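Local structure of chorismate synthase (Aquifex aeolicus, 1Q1L) at the interface of chains A and B. The protein catalyses the last step of chorismate biosynthesis, eliminating phosphate from 5-enolpyruvylshikimate-3-phosphate to give chorismate, with reduced FMN as cofactor. Numbering follows the deposited sequence. Chains: chain A/B, Chorismate synthase.

The interface of chains A and B. Residues chain A 14-15, 21, 23-24, 83; chain B 23, 25, 67-68, 81.
A:Thr23 and B:Leu67, which bury the most surface here, meet with their side chains at about a right angle where two beta-sheets face each other across a two-fold interface of the homotetramer. The CD1 methyl of B:Leu67 reaches both the hydroxyl OG1 of A:Thr23, at 3.9 Å, and the ring carbon CE1 of A:Phe83, whose side chain it approaches at a slant. Leucine suits this place because its chain is long enough to bring one apolar methyl to both. With CG anti to the backbone N (chi1 -173°), the A:Phe83 ring turns its edge to A:Thr23 OG1, which lies in the ring plane.

The two branches of A:Thr23 do different work. OG1 lies beside the backbone N (chi1 -51°) and turns toward B:Leu67 and B:Ala81, whose small side chain lets the CB atoms of A:Thr23 and B:Ala81 approach to 4.0 Å. CG2 meets CG2 of B:Thr23 tip to tip at 3.9 Å, a methyl pair between equivalent residues of strands 21-27. An alanine here, in both copies, would remove that pair and would probably open a gap beside B:Leu67 CD1. B:Ile25 runs antiparallel alongside A:Thr23, its extended chain laying CD1 3.9 Å from the carbonyl O of A:Thr23.

No N or O of one chain reaches the other directly, so van der Waals contacts hold this patch. A:Gly15, lacking a side chain, lets CB of B:Ser68 come to 3.6 Å from its CA; the compact serine also fits OG 3.6 Å from A:Gly15 N, too far to bond. A water bridges the subunits, 2.7 Å from the carbonyl O of A:Gly21 and 3.2 Å from the carbonyl O of B:Leu67.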
ATOM      1  N   ALA A  14      -7.525 -15.835  -6.400  1.00 32.89           N
ATOM      2  CA  ALA A  14      -7.589 -16.940  -5.451  1.00 33.47           C
ATOM      3  C   ALA A  14      -8.058 -18.202  -6.154  1.00 33.97           C
ATOM      4  O   ALA A  14      -8.592 -18.139  -7.261  1.00 34.63           O
ATOM      5  CB  ALA A  14      -8.550 -16.600  -4.313  1.00 31.72           C
ATOM      6  N   GLY A  15      -7.862 -19.342  -5.499  1.00 35.57           N
ATOM      7  CA  GLY A  15      -8.283 -20.609  -6.065  1.00 39.62           C
ATOM      8  C   GLY A  15      -7.145 -21.601  -6.162  1.00 42.64           C
ATOM      9  O   GLY A  15      -6.002 -21.208  -6.413  1.00 43.54           O
ATOM     10  N   GLY A  21     -12.823 -23.503  -8.494  1.00 40.54           N
ATOM     11  CA  GLY A  21     -12.388 -22.618  -9.560  1.00 39.40           C
ATOM     12  C   GLY A  21     -11.447 -21.515  -9.111  1.00 37.07           C
ATOM     13  O   GLY A  21     -10.943 -21.527  -7.992  1.00 35.95           O
ATOM     14  N   THR A  23     -10.877 -17.352  -8.603  1.00 33.53           N
ATOM     15  CA  THR A  23     -11.620 -16.113  -8.428  1.00 31.74           C
ATOM     16  C   THR A  23     -10.686 -14.911  -8.471  1.00 31.21           C
ATOM     17  O   THR A  23      -9.560 -14.968  -7.984  1.00 30.71           O
ATOM     18  CB  THR A  23     -12.379 -16.103  -7.083  1.00 33.57           C
ATOM     19  OG1 THR A  23     -13.147 -17.303  -6.964  1.00 35.59           O
ATOM     20  CG2 THR A  23     -13.335 -14.912  -7.009  1.00 32.88           C
ATOM     21  N   ALA A  24     -11.165 -13.820  -9.056  1.00 31.21           N
ATOM     22  CA  ALA A  24     -10.379 -12.601  -9.143  1.00 30.25           C
ATOM     23  C   ALA A  24     -11.282 -11.400  -9.005  1.00 29.47           C
ATOM     24  O   ALA A  24     -12.420 -11.413  -9.473  1.00 29.16           O
ATOM     25  CB  ALA A  24      -9.645 -12.532 -10.479  1.00 29.35           C
ATOM     26  N   PHE A  83     -15.017 -15.350 -12.131  1.00 33.79           N
ATOM     27  CA  PHE A  83     -14.865 -16.702 -11.621  1.00 35.81           C
ATOM     28  C   PHE A  83     -14.575 -17.614 -12.807  1.00 36.28           C
ATOM     29  O   PHE A  83     -15.244 -17.534 -13.831  1.00 36.38           O
ATOM     30  CB  PHE A  83     -16.124 -17.180 -10.898  1.00 36.64           C
ATOM     31  CG  PHE A  83     -15.953 -18.512 -10.218  1.00 36.87           C
ATOM     32  CD1 PHE A  83     -15.017 -18.666  -9.196  1.00 35.10           C
ATOM     33  CD2 PHE A  83     -16.693 -19.622 -10.623  1.00 37.61           C
ATOM     34  CE1 PHE A  83     -14.816 -19.904  -8.588  1.00 35.07           C
ATOM     35  CE2 PHE A  83     -16.500 -20.868 -10.021  1.00 36.98           C
ATOM     36  CZ  PHE A  83     -15.559 -21.009  -9.003  1.00 36.51           C
TER
ATOM     37  N   THR B  23     -19.152 -10.964  -3.837  1.00 31.03           N
ATOM     38  CA  THR B  23     -17.900 -11.711  -3.840  1.00 29.84           C
ATOM     39  C   THR B  23     -16.887 -11.027  -2.936  1.00 29.39           C
ATOM     40  O   THR B  23     -16.879  -9.800  -2.810  1.00 30.54           O
ATOM     41  CB  THR B  23     -17.295 -11.794  -5.258  1.00 30.30           C
ATOM     42  OG1 THR B  23     -18.278 -12.285  -6.172  1.00 33.21           O
ATOM     43  CG2 THR B  23     -16.100 -12.742  -5.267  1.00 30.29           C
ATOM     44  N   ILE B  25     -12.611 -11.616  -1.331  1.00 31.03           N
ATOM     45  CA  ILE B  25     -11.366 -12.371  -1.276  1.00 29.95           C
ATOM     46  C   ILE B  25     -10.588 -11.838  -0.085  1.00 29.27           C
ATOM     47  O   ILE B  25     -10.373 -10.631   0.024  1.00 28.53           O
ATOM     48  CB  ILE B  25     -10.511 -12.178  -2.549  1.00 28.79           C
ATOM     49  CG1 ILE B  25     -11.248 -12.741  -3.767  1.00 29.79           C
ATOM     50  CG2 ILE B  25      -9.164 -12.892  -2.387  1.00 28.55           C
ATOM     51  CD1 ILE B  25     -10.463 -12.606  -5.066  1.00 26.94           C
ATOM     52  N   LEU B  67     -15.265 -20.657  -1.813  1.00 35.39           N
ATOM     53  CA  LEU B  67     -14.746 -21.076  -3.111  1.00 35.39           C
ATOM     54  C   LEU B  67     -13.286 -21.503  -3.116  1.00 35.83           C
ATOM     55  O   LEU B  67     -12.838 -22.164  -4.049  1.00 39.33           O
ATOM     56  CB  LEU B  67     -14.955 -19.956  -4.133  1.00 33.79           C
ATOM     57  CG  LEU B  67     -16.423 -19.611  -4.405  1.00 32.37           C
ATOM     58  CD1 LEU B  67     -16.528 -18.421  -5.352  1.00 31.87           C
ATOM     59  CD2 LEU B  67     -17.110 -20.838  -4.995  1.00 30.24           C
ATOM     60  N   SER B  68     -12.535 -21.130  -2.088  1.00 35.16           N
ATOM     61  CA  SER B  68     -11.130 -21.512  -2.041  1.00 35.89           C
ATOM     62  C   SER B  68     -10.505 -21.183  -0.699  1.00 34.14           C
ATOM     63  O   SER B  68     -11.088 -20.456   0.097  1.00 34.02           O
ATOM     64  CB  SER B  68     -10.352 -20.792  -3.153  1.00 37.36           C
ATOM     65  OG  SER B  68     -10.291 -19.396  -2.909  1.00 38.62           O
ATOM     66  N   ALA B  81     -11.752 -17.179  -0.872  1.00 30.91           N
ATOM     67  CA  ALA B  81     -12.762 -16.531  -1.703  1.00 32.78           C
ATOM     68  C   ALA B  81     -14.153 -16.955  -1.253  1.00 34.16           C
ATOM     69  O   ALA B  81     -14.406 -18.140  -1.013  1.00 33.50           O
ATOM     70  CB  ALA B  81     -12.557 -16.907  -3.164  1.00 31.85           C
TER
HETATM   71  O   HOH W   1     -10.313 -22.980  -5.786  1.00 42.72           O